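Local coordinates for cytochrome C-type biogenesis protein ccmF (Thermus thermophilus, PDB 6ZMQ) that probably works as a membrane-bound heme lyase in cytochrome c maturation, holding a heme b among its transmembrane helices, at residues 202-205 with 206-210; 221-224 with 225-228; 436-439 with 440-443; 475-478 with 479-483. All coordinates share one frame; numbering follows the deposited sequence.

Contact 1 of 4, residues 202-205 with 206-210; sequences VPYA and YAVAA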
loop_
_atom_site.group_PDB
_atom_site.type_symbol
_atom_site.label_atom_id
_atom_site.label_comp_id
_atom_site.label_asym_id
_atom_site.label_seq_id
_atom_site.Cartn_x
_atom_site.Cartn_y
_atom_site.Cartn_z
ATOM N N VAL A 202 15.699 1.526 -1.899
ATOM C CA VAL A 202 17.032 1.952 -1.450
ATOM C C VAL A 202 17.629 1.087 -0.333
ATOM O O VAL A 202 18.841 0.835 -0.380
ATOM C CB VAL A 202 17.065 3.465 -1.218
ATOM C CG1 VAL A 202 15.893 3.938 -0.426
ATOM C CG2 VAL A 202 18.359 3.978 -0.549
ATOM N N PRO A 203 16.862 0.544 0.639
ATOM C CA PRO A 203 17.414 -0.558 1.464
ATOM C C PRO A 203 17.853 -1.794 0.694
ATOM O O PRO A 203 18.945 -2.308 0.994
ATOM C CB PRO A 203 16.243 -0.896 2.409
ATOM C CG PRO A 203 15.092 -0.051 1.912
ATOM C CD PRO A 203 15.779 1.148 1.414
ATOM N N TYR A 204 17.047 -2.241 -0.294
ATOM C CA TYR A 204 17.371 -3.420 -1.107
ATOM C C TYR A 204 18.707 -3.259 -1.803
ATOM O O TYR A 204 19.537 -4.178 -1.776
ATOM C CB TYR A 204 16.285 -3.667 -2.166
ATOM C CG TYR A 204 16.691 -4.647 -3.271
ATOM C CD1 TYR A 204 16.651 -6.020 -3.043
ATOM C CD2 TYR A 204 17.090 -4.202 -4.546
ATOM C CE1 TYR A 204 17.007 -6.922 -4.030
ATOM C CE2 TYR A 204 17.461 -5.104 -5.536
ATOM C CZ TYR A 204 17.415 -6.461 -5.267
ATOM O OH TYR A 204 17.760 -7.377 -6.236
ATOM N N ALA A 205 18.930 -2.063 -2.370
ATOM C CA ALA A 205 20.197 -1.671 -2.972
ATOM C C ALA A 205 21.347 -1.835 -1.999
ATOM O O ALA A 205 22.297 -2.580 -2.289
ATOM C CB ALA A 205 20.096 -0.217 -3.433
ATOM N N TYR A 206 21.172 -1.291 -0.783
ATOM C CA TYR A 206 22.160 -1.402 0.288
ATOM C C TYR A 206 22.409 -2.856 0.654
ATOM O O TYR A 206 23.571 -3.273 0.776
ATOM C CB TYR A 206 21.693 -0.613 1.510
ATOM C CG TYR A 206 22.161 0.832 1.592
ATOM C CD1 TYR A 206 21.505 1.839 0.894
ATOM C CD2 TYR A 206 23.223 1.193 2.410
ATOM C CE1 TYR A 206 21.903 3.160 0.983
ATOM C CE2 TYR A 206 23.626 2.514 2.509
ATOM C CZ TYR A 206 22.968 3.490 1.791
ATOM O OH TYR A 206 23.373 4.801 1.884
ATOM N N ALA A 207 21.332 -3.666 0.652
ATOM C CA ALA A 207 21.447 -5.080 0.988
ATOM C C ALA A 207 22.229 -5.838 -0.066
ATOM O O ALA A 207 23.152 -6.590 0.271
ATOM C CB ALA A 207 20.074 -5.692 1.143
ATOM N N VAL A 208 21.961 -5.553 -1.349
ATOM C CA VAL A 208 22.700 -6.223 -2.417
ATOM C C VAL A 208 24.096 -5.636 -2.502
ATOM O O VAL A 208 25.046 -6.322 -2.910
ATOM C CB VAL A 208 21.855 -6.141 -3.708
ATOM C CG1 VAL A 208 22.569 -6.709 -4.929
ATOM C CG2 VAL A 208 20.563 -6.910 -3.509
ATOM N N ALA A 209 24.268 -4.429 -1.969
ATOM C CA ALA A 209 25.597 -3.911 -1.738
ATOM C C ALA A 209 26.278 -4.648 -0.594
ATOM O O ALA A 209 27.410 -5.121 -0.763
ATOM C CB ALA A 209 25.483 -2.428 -1.457
ATOM N N ALA A 210 25.554 -4.840 0.525
ATOM C CA ALA A 210 26.155 -5.310 1.775
ATOM C C ALA A 210 26.669 -6.736 1.655
ATOM O O ALA A 210 27.836 -7.006 1.972
ATOM C CB ALA A 210 25.143 -5.223 2.918
#
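Tyr204 and Val208 sit one turn apart on helix 185-213, most of it predicted to span the membrane, and the contact is an i to i+4 pairing just past a proline kink. The two side chains meet at a slant: a methyl of Val208, CG2, lies over one face of the Tyr204 ring, 3.8 Å from its centroid and 23° off the normal. It is shifted toward the rim, nearest CE1 and CZ, making a CH-pi contact. The tyrosine has CG anti to the backbone N (chi1 166°), which stands the ring out from the helix where Val208 CG2 can cover one face. Its OH is hydrogen-bonded to the backbone O of Ala336, and the ring also stacks with Phe299. An alanine here is likely to leave the Val208 methyl without its aromatic partner and the Ala336 carbonyl without that hydroxyl. The other pair, Val202 and Tyr206, is built differently. These side chains run alongside each other, pointing the same way, and Val202 CG2 meets CE1 of the Tyr206 ring at 3.9 Å. The carbonyl oxygen of Val202 lies in the plane of that ring, at its edge. Pro203 has no N-H to give to the preceding turn, which kinks the helix, yet Pro203 O accepts Ala207 N at 2.8 Å and regular winding resumes. Val144 of helix 135-157 packs against Tyr204 and Ala205. The turn bearing the Tyr204 ring is closed by Val208 N, which donates to Tyr204 O at 2.8 Å with an N-H...O angle of 158°.

Contact 2 of 4, residues 221-224 with 225-228; sequences EETR and WWTL. With PTY (phosphatidylethanolamine), chain F.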
loop_
_atom_site.group_PDB
_atom_site.type_symbol
_atom_site.label_atom_id
_atom_site.label_comp_id
_atom_site.label_asym_id
_atom_site.label_seq_id
_atom_site.Cartn_x
_atom_site.Cartn_y
_atom_site.Cartn_z
ATOM N N GLU A 221 20.846 0.183 9.473
ATOM C CA GLU A 221 20.685 1.296 10.386
ATOM C C GLU A 221 21.014 2.624 9.730
ATOM O O GLU A 221 20.575 3.668 10.224
ATOM C CB GLU A 221 21.548 1.055 11.632
ATOM C CG GLU A 221 22.768 0.190 11.348
ATOM C CD GLU A 221 23.631 -0.038 12.567
ATOM O OE1 GLU A 221 24.841 -0.280 12.399
ATOM O OE2 GLU A 221 23.082 -0.017 13.692
ATOM N N GLU A 222 21.741 2.595 8.612
ATOM C CA GLU A 222 21.860 3.751 7.742
ATOM C C GLU A 222 20.672 3.917 6.801
ATOM O O GLU A 222 20.508 5.000 6.232
ATOM C CB GLU A 222 23.136 3.659 6.901
ATOM C CG GLU A 222 24.401 3.296 7.669
ATOM C CD GLU A 222 25.467 2.685 6.763
ATOM O OE1 GLU A 222 25.143 1.739 6.012
ATOM O OE2 GLU A 222 26.620 3.165 6.783
ATOM N N THR A 223 19.843 2.886 6.604
ATOM C CA THR A 223 18.780 2.966 5.602
ATOM C C THR A 223 17.389 2.983 6.232
ATOM O O THR A 223 16.384 3.015 5.505
ATOM C CB THR A 223 18.895 1.816 4.592
ATOM O OG1 THR A 223 18.118 2.134 3.440
ATOM C CG2 THR A 223 18.374 0.503 5.150
ATOM N N ARG A 224 17.334 3.107 7.566
ATOM C CA ARG A 224 16.168 2.771 8.386
ATOM C C ARG A 224 14.948 3.639 8.080
ATOM O O ARG A 224 13.806 3.151 8.119
ATOM C CB ARG A 224 16.607 2.868 9.858
ATOM C CG ARG A 224 15.536 2.974 10.930
ATOM C CD ARG A 224 15.309 4.410 11.455
ATOM N NE ARG A 224 14.533 4.509 12.697
ATOM C CZ ARG A 224 13.261 4.145 12.885
ATOM N NH1 ARG A 224 12.753 4.182 14.107
ATOM N NH2 ARG A 224 12.485 3.734 11.886
ATOM N N TRP A 225 15.170 4.895 7.696
ATOM C CA TRP A 225 14.047 5.811 7.531
ATOM C C TRP A 225 13.332 5.569 6.207
ATOM O O TRP A 225 12.115 5.759 6.114
ATOM C CB TRP A 225 14.536 7.254 7.675
ATOM C CG TRP A 225 14.851 7.641 9.132
ATOM C CD1 TRP A 225 16.029 8.167 9.580
ATOM C CD2 TRP A 225 13.994 7.553 10.295
ATOM N NE1 TRP A 225 15.977 8.386 10.934
ATOM C CE2 TRP A 225 14.739 8.029 11.397
ATOM C CE3 TRP A 225 12.679 7.118 10.515
ATOM C CZ2 TRP A 225 14.214 8.078 12.686
ATOM C CZ3 TRP A 225 12.166 7.178 11.796
ATOM C CH2 TRP A 225 12.932 7.646 12.863
ATOM N N TRP A 226 14.066 5.111 5.184
ATOM C CA TRP A 226 13.432 4.691 3.935
ATOM C C TRP A 226 12.604 3.434 4.135
ATOM O O TRP A 226 11.557 3.274 3.503
ATOM C CB TRP A 226 14.468 4.424 2.844
ATOM C CG TRP A 226 15.067 5.629 2.255
ATOM C CD1 TRP A 226 14.605 6.346 1.195
ATOM C CD2 TRP A 226 16.295 6.240 2.650
ATOM N NE1 TRP A 226 15.464 7.382 0.910
ATOM C CE2 TRP A 226 16.507 7.342 1.797
ATOM C CE3 TRP A 226 17.227 5.974 3.660
ATOM C CZ2 TRP A 226 17.614 8.178 1.922
ATOM C CZ3 TRP A 226 18.329 6.807 3.783
ATOM C CH2 TRP A 226 18.513 7.894 2.919
ATOM N N THR A 227 13.057 2.534 5.014
ATOM C CA THR A 227 12.282 1.340 5.338
ATOM C C THR A 227 10.982 1.695 6.050
ATOM O O THR A 227 9.906 1.219 5.655
ATOM C CB THR A 227 13.117 0.390 6.200
ATOM O OG1 THR A 227 13.251 0.926 7.524
ATOM C CG2 THR A 227 14.500 0.223 5.598
ATOM N N LEU A 228 11.050 2.587 7.055
ATOM C CA LEU A 228 9.833 2.999 7.761
ATOM C C LEU A 228 8.898 3.807 6.861
ATOM O O LEU A 228 7.695 3.529 6.821
ATOM C CB LEU A 228 10.167 3.811 9.015
ATOM C CG LEU A 228 8.912 4.396 9.698
ATOM C CD1 LEU A 228 7.971 3.335 10.303
ATOM C CD2 LEU A 228 9.217 5.492 10.666
HETATM C C1 PTY F . 14.683 9.876 3.572
HETATM C C2 PTY F . 19.200 6.862 8.755
HETATM C C3 PTY F . 19.425 8.169 7.995
HETATM O O4 PTY F . 13.957 10.089 2.396
HETATM C C5 PTY F . 16.278 10.995 5.187
HETATM C C6 PTY F . 15.412 11.166 3.931
HETATM O O7 PTY F . 14.427 12.133 4.183
HETATM C C8 PTY F . 14.584 13.396 3.593
HETATM O O10 PTY F . 15.631 13.953 3.626
HETATM C C11 PTY F . 13.385 14.066 2.913
HETATM C C12 PTY F . 13.842 15.288 2.115
HETATM C C13 PTY F . 12.676 15.966 1.388
HETATM C C14 PTY F . 11.642 16.484 2.389
HETATM C C15 PTY F . 10.707 17.493 1.719
HETATM C C16 PTY F . 9.382 17.500 2.481
HETATM C C17 PTY F . 8.224 17.919 1.570
HETATM C C18 PTY F . 7.265 16.772 1.212
HETATM C C19 PTY F . 7.072 15.739 2.328
HETATM C C20 PTY F . 5.609 15.292 2.417
HETATM C C21 PTY F . 5.200 14.451 1.204
HETATM C C22 PTY F . 3.732 14.033 1.354
HETATM C C23 PTY F . 3.417 12.743 0.590
HETATM C C24 PTY F . 2.575 13.072 -0.650
HETATM C C25 PTY F . 1.374 12.127 -0.749
HETATM C C26 PTY F . 0.401 12.605 -1.829
HETATM C C27 PTY F . -1.007 12.104 -1.512
HETATM C C28 PTY F . -2.018 13.086 -2.101
HETATM C C29 PTY F . -3.262 13.156 -1.222
HETATM C C30 PTY F . 12.737 9.407 2.307
HETATM C C31 PTY F . 11.741 9.752 1.197
HETATM O O30 PTY F . 12.477 8.547 3.081
HETATM C C32 PTY F . 11.355 11.231 1.154
HETATM C C33 PTY F . 10.211 11.404 0.153
HETATM C C34 PTY F . 9.112 12.287 0.746
HETATM C C35 PTY F . 7.769 11.850 0.164
HETATM C C36 PTY F . 7.743 12.166 -1.333
HETATM C C37 PTY F . 6.314 12.485 -1.790
HETATM C C38 PTY F . 6.272 12.818 -3.285
HETATM C C39 PTY F . 4.842 13.053 -3.775
HETATM C C40 PTY F . 4.830 14.165 -4.822
HETATM C C41 PTY F . 3.396 14.535 -5.198
HETATM C C42 PTY F . 2.907 15.635 -4.259
HETATM C C43 PTY F . 2.626 16.894 -5.076
HETATM C C44 PTY F . 1.590 17.722 -4.322
HETATM P P1 PTY F . 18.385 9.787 6.203
HETATM O O11 PTY F . 18.295 8.500 7.233
HETATM O O12 PTY F . 19.665 9.671 5.409
HETATM O O13 PTY F . 18.468 11.057 7.017
HETATM O O14 PTY F . 17.070 9.832 5.188
HETATM N N1 PTY F . 20.243 6.706 9.754
#
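The heme-binding residue Arg224 lies flat on Trp225 at the start of helix 224-247, where a loop carrying a lipid headgroup turns into a predicted transmembrane helix. Guanidinium and indole planes are only 3° apart, their centres 3.7 Å from each other. CZ stands over the six-membered ring, 25° off its normal, as a cation-pi pair, and CD adds a CH-pi contact over the same ring. A bend at chi2 (-100°) folds the arginine chain back across the indole of the very next residue. From there NH2 donates to a propionate oxygen of the heme, while Leu228 CB reaches the guanidinium edge at 3.7 Å from Arg224 NH2. An alanine in place of Trp225 would probably leave the guanidinium free to swing about its chain, its flat support gone, and the heme carboxylate less firmly held. Arg502, another heme-binding residue, comes close to Arg224 NH1, so both arginines gather near the cofactor. One phosphatidylethanolamine meets the Trp225 edge with O11 and a face of Trp226 with C1, 3.5 Å above that ring's plane. The lipid amine N1 donates to Glu221 O at 3.1 Å. Backbone bonds start the helix: Leu228 N to Arg224 O at 3.0 Å is regular, whereas the bonds of Trp226 N and Thr227 N to Thr223 O are weak. Thr223, Trp226 and Thr227 pack on Pro203 of helix 185-213, Thr227 also meets Phe274 of helix 266-284, and Arg224, Trp225 and Leu228 lean on Ile644 of helix 627-644.

Contact 3 of 4, residues 436-439 with 440-443; sequences LRNL and LVLL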
loop_
_atom_site.group_PDB
_atom_site.type_symbol
_atom_site.label_atom_id
_atom_site.label_comp_id
_atom_site.label_asym_id
_atom_site.label_seq_id
_atom_site.Cartn_x
_atom_site.Cartn_y
_atom_site.Cartn_z
ATOM N N LEU A 436 9.995 -12.943 35.467
ATOM C CA LEU A 436 8.969 -11.903 35.394
ATOM C C LEU A 436 7.830 -12.420 34.517
ATOM O O LEU A 436 7.627 -11.967 33.387
ATOM C CB LEU A 436 9.549 -10.553 34.874
ATOM C CG LEU A 436 8.767 -9.277 35.249
ATOM C CD1 LEU A 436 9.736 -8.164 35.617
ATOM C CD2 LEU A 436 7.796 -8.775 34.172
ATOM N N ARG A 437 7.120 -13.425 35.023
ATOM C CA ARG A 437 5.884 -13.862 34.390
ATOM C C ARG A 437 4.748 -12.903 34.742
ATOM O O ARG A 437 3.952 -13.177 35.645
ATOM C CB ARG A 437 5.537 -15.303 34.790
ATOM C CG ARG A 437 6.355 -16.358 34.043
ATOM C CD ARG A 437 5.699 -17.760 34.046
ATOM N NE ARG A 437 5.325 -18.351 35.341
ATOM C CZ ARG A 437 6.136 -18.649 36.360
ATOM N NH1 ARG A 437 7.455 -18.500 36.288
ATOM N NH2 ARG A 437 5.615 -19.170 37.462
ATOM N N ASN A 438 4.669 -11.771 34.035
ATOM C CA ASN A 438 3.565 -10.817 34.139
ATOM C C ASN A 438 2.356 -11.264 33.314
ATOM O O ASN A 438 1.259 -10.691 33.449
ATOM C CB ASN A 438 4.056 -9.433 33.682
ATOM C CG ASN A 438 3.236 -8.284 34.250
ATOM O OD1 ASN A 438 2.430 -8.468 35.164
ATOM N ND2 ASN A 438 3.468 -7.077 33.727
ATOM N N LEU A 439 2.511 -12.376 32.583
ATOM C CA LEU A 439 1.590 -12.843 31.550
ATOM C C LEU A 439 0.216 -13.230 32.089
ATOM O O LEU A 439 -0.701 -13.444 31.291
ATOM C CB LEU A 439 2.196 -14.043 30.801
ATOM C CG LEU A 439 3.407 -13.984 29.849
ATOM C CD1 LEU A 439 4.769 -13.758 30.529
ATOM C CD2 LEU A 439 3.442 -15.259 29.027
ATOM N N LEU A 440 0.073 -13.365 33.413
ATOM C CA LEU A 440 -1.231 -13.545 34.043
ATOM C C LEU A 440 -2.189 -12.396 33.752
ATOM O O LEU A 440 -3.319 -12.644 33.311
ATOM C CB LEU A 440 -1.081 -13.733 35.553
ATOM C CG LEU A 440 -0.694 -15.138 35.999
ATOM C CD1 LEU A 440 0.199 -15.084 37.212
ATOM C CD2 LEU A 440 -1.960 -15.958 36.267
ATOM N N VAL A 441 -1.770 -11.140 34.027
ATOM C CA VAL A 441 -2.732 -10.025 34.006
ATOM C C VAL A 441 -3.210 -9.761 32.581
ATOM O O VAL A 441 -4.408 -9.547 32.341
ATOM C CB VAL A 441 -2.160 -8.765 34.700
ATOM C CG1 VAL A 441 -0.853 -8.278 34.110
ATOM C CG2 VAL A 441 -3.192 -7.630 34.738
ATOM N N LEU A 442 -2.298 -9.940 31.616
ATOM C CA LEU A 442 -2.634 -9.951 30.198
ATOM C C LEU A 442 -3.634 -11.045 29.871
ATOM O O LEU A 442 -4.699 -10.760 29.300
ATOM C CB LEU A 442 -1.363 -10.153 29.379
ATOM C CG LEU A 442 -0.466 -8.933 29.300
ATOM C CD1 LEU A 442 0.866 -9.271 28.654
ATOM C CD2 LEU A 442 -1.212 -7.876 28.541
ATOM N N LEU A 443 -3.355 -12.272 30.351
ATOM C CA LEU A 443 -4.268 -13.397 30.171
ATOM C C LEU A 443 -5.579 -13.119 30.879
ATOM O O LEU A 443 -6.645 -13.415 30.327
ATOM C CB LEU A 443 -3.638 -14.698 30.689
ATOM C CG LEU A 443 -3.896 -16.093 30.094
ATOM C CD1 LEU A 443 -2.868 -17.079 30.648
ATOM C CD2 LEU A 443 -5.315 -16.603 30.354
#
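Asn438 and Val441 lie side by side where the chain turns into helix 439-454, at the N-terminal end of a predicted transmembrane segment. From CB, which leads away from the residues that follow, the asparagine chain is carried alongside the valine because CG is anti to the backbone N (chi1 -157°). CG stands 4.1 Å from Val441 CG1. One branch of the amide, OD1, approaches the same methyl at 3.5 Å, a polar atom against an apolar one and no hydrogen bond. The other branch, ND2, turns to Leu478 of the neighbouring helix 460-484, which Val441 touches as well. The valine's CG1 sits close to both oxygens of Asn438, with the backbone O 3.3 Å away. That backbone O is also the acceptor for Val441 N, at 3.1 Å with an N-H...O angle of 146°, an i to i+3 bond that begins the winding. The next link is of the helical i to i+4 kind: Leu443 N donates to Leu439 O at 3.0 Å. Before the helix the chain makes an inverse gamma turn centred on Arg437, closed by a weak bond from Asn438 N to Leu436 O. Leu442 faces inward, onto Tyr471 and Ala474, while Leu439, Leu440 and Leu443 lie on the surface. Polar bonding across this helix start is thus confined to the backbone; the side chains add van der Waals contact, and the surface leucines may face lipid, the Leu443 side chain being about 5 Å from a bound phosphatidylethanolamine.

Contact 4 of 4, residues 475-478 with 479-483; sequences AIYL and LAREG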
loop_
_atom_site.group_PDB
_atom_site.type_symbol
_atom_site.label_atom_id
_atom_site.label_comp_id
_atom_site.label_asym_id
_atom_site.label_seq_id
_atom_site.Cartn_x
_atom_site.Cartn_y
_atom_site.Cartn_z
ATOM N N ALA A 475 -1.648 -4.644 27.306
ATOM C CA ALA A 475 -0.210 -4.641 27.027
ATOM C C ALA A 475 0.324 -3.251 26.703
ATOM O O ALA A 475 1.471 -2.939 27.059
ATOM C CB ALA A 475 0.104 -5.588 25.874
ATOM N N ILE A 476 -0.478 -2.427 26.019
ATOM C CA ILE A 476 -0.089 -1.041 25.750
ATOM C C ILE A 476 0.045 -0.263 27.055
ATOM O O ILE A 476 1.035 0.458 27.266
ATOM C CB ILE A 476 -1.093 -0.373 24.789
ATOM C CG1 ILE A 476 -1.098 -1.084 23.436
ATOM C CG2 ILE A 476 -0.839 1.133 24.651
ATOM C CD1 ILE A 476 0.049 -0.760 22.559
ATOM N N TYR A 477 -0.908 -0.465 27.981
ATOM C CA TYR A 477 -0.810 0.167 29.298
ATOM C C TYR A 477 0.372 -0.358 30.114
ATOM O O TYR A 477 1.030 0.427 30.803
ATOM C CB TYR A 477 -2.100 -0.002 30.107
ATOM C CG TYR A 477 -1.943 0.603 31.495
ATOM C CD1 TYR A 477 -1.646 1.960 31.656
ATOM C CD2 TYR A 477 -1.989 -0.196 32.638
ATOM C CE1 TYR A 477 -1.452 2.510 32.917
ATOM C CE2 TYR A 477 -1.794 0.345 33.904
ATOM C CZ TYR A 477 -1.529 1.696 34.033
ATOM O OH TYR A 477 -1.341 2.236 35.284
ATOM N N LEU A 478 0.656 -1.666 30.060
ATOM C CA LEU A 478 1.764 -2.216 30.848
ATOM C C LEU A 478 3.110 -1.720 30.336
ATOM O O LEU A 478 4.013 -1.414 31.128
ATOM C CB LEU A 478 1.729 -3.744 30.836
ATOM C CG LEU A 478 0.649 -4.412 31.684
ATOM C CD1 LEU A 478 0.834 -5.924 31.707
ATOM C CD2 LEU A 478 0.598 -3.826 33.080
ATOM N N LEU A 479 3.224 -1.574 29.011
ATOM C CA LEU A 479 4.410 -0.995 28.396
ATOM C C LEU A 479 4.580 0.471 28.779
ATOM O O LEU A 479 5.685 0.890 29.146
ATOM C CB LEU A 479 4.294 -1.157 26.884
ATOM C CG LEU A 479 4.853 -2.487 26.395
ATOM C CD1 LEU A 479 4.367 -2.732 25.009
ATOM C CD2 LEU A 479 6.377 -2.467 26.435
ATOM N N ALA A 480 3.486 1.244 28.757
ATOM C CA ALA A 480 3.560 2.659 29.121
ATOM C C ALA A 480 3.860 2.851 30.605
ATOM O O ALA A 480 4.618 3.757 30.969
ATOM C CB ALA A 480 2.262 3.371 28.742
ATOM N N ARG A 481 3.275 2.013 31.470
ATOM C CA ARG A 481 3.510 2.110 32.910
ATOM C C ARG A 481 4.947 1.746 33.259
ATOM O O ARG A 481 5.607 2.447 34.036
ATOM C CB ARG A 481 2.529 1.230 33.697
ATOM C CG ARG A 481 2.623 1.510 35.204
ATOM C CD ARG A 481 2.685 0.297 36.140
ATOM N NE ARG A 481 1.620 -0.680 35.953
ATOM C CZ ARG A 481 1.635 -1.892 36.494
ATOM N NH1 ARG A 481 2.660 -2.262 37.248
ATOM N NH2 ARG A 481 0.625 -2.725 36.300
ATOM N N GLU A 482 5.458 0.647 32.684
ATOM C CA GLU A 482 6.848 0.288 32.931
ATOM C C GLU A 482 7.832 1.184 32.178
ATOM O O GLU A 482 9.035 1.127 32.457
ATOM C CB GLU A 482 7.087 -1.191 32.611
ATOM C CG GLU A 482 7.319 -1.531 31.155
ATOM C CD GLU A 482 8.157 -2.781 30.997
ATOM O OE1 GLU A 482 8.054 -3.674 31.867
ATOM O OE2 GLU A 482 8.914 -2.872 30.006
ATOM N N GLY A 483 7.363 2.001 31.233
ATOM C CA GLY A 483 8.208 3.009 30.621
ATOM C C GLY A 483 8.314 4.322 31.376
ATOM O O GLY A 483 9.417 4.844 31.556
#
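Arg481 N donates to Tyr477 O at 2.8 Å, one of four successive i to i+4 bonds in helix 460-484, largely a predicted transmembrane segment. Leu479 N to Ala475 O, Ala480 N to Ile476 O and Glu482 N to Leu478 O follow the same pattern at 3.0 Å each. Gly483 N makes weak bonds to Leu479 O and Ala480 O. Outside the backbone, Tyr477 and Arg481 cross obliquely on the surface. CB of Arg481 lies over one face of the tyrosine ring, 4.1 Å above its plane and toward the rim, with CG near the hydroxyl. The guanidinium does not stack: its plane is turned 55° from the ring, and Tyr477 CE2 meets it at its edge. Leu478 and Leu479, by contrast, are buried. Leu479 packs on Leu507, Pro424 and Leu425, and Ile476 touches Leu507 and His510, an axial ligand of the heme iron, so this helix backs the ligand-bearing helix 501-525. Leu478 runs alongside Arg481, pointing the same way. Bends at chi2 and chi3 (-134° and -53°) bring the arginine's end beside the leucine, where Arg481 NH2 rests 3.4 Å from Leu478 CD2, a van der Waals contact between the guanidinium and a methyl.

How the contacts relate
The four contacts form two touching pairs in or beside predicted transmembrane helices. Contacts 1 and 2, centres 11 Å apart, join successive helices: Pro203 CG meets Thr227 CG2 at 3.7 Å and Pro203 CD lies 3.8 Å from Trp226 CB. Contacts 3 and 4, centres 13 Å apart, do likewise, with Leu442 CD2 3.5 Å from Ala475 N and Val441 CG1 3.8 Å from Leu478 CD1. The pairs themselves do not touch; contacts 2 and 4 come nearest, about 15 Å between closest atoms. Contact 2 binds the heme directly. The side chain of Leu479 is about 5 Å from the heme, that of Leu442 about 11 Å and that of Pro203 about 13 Å.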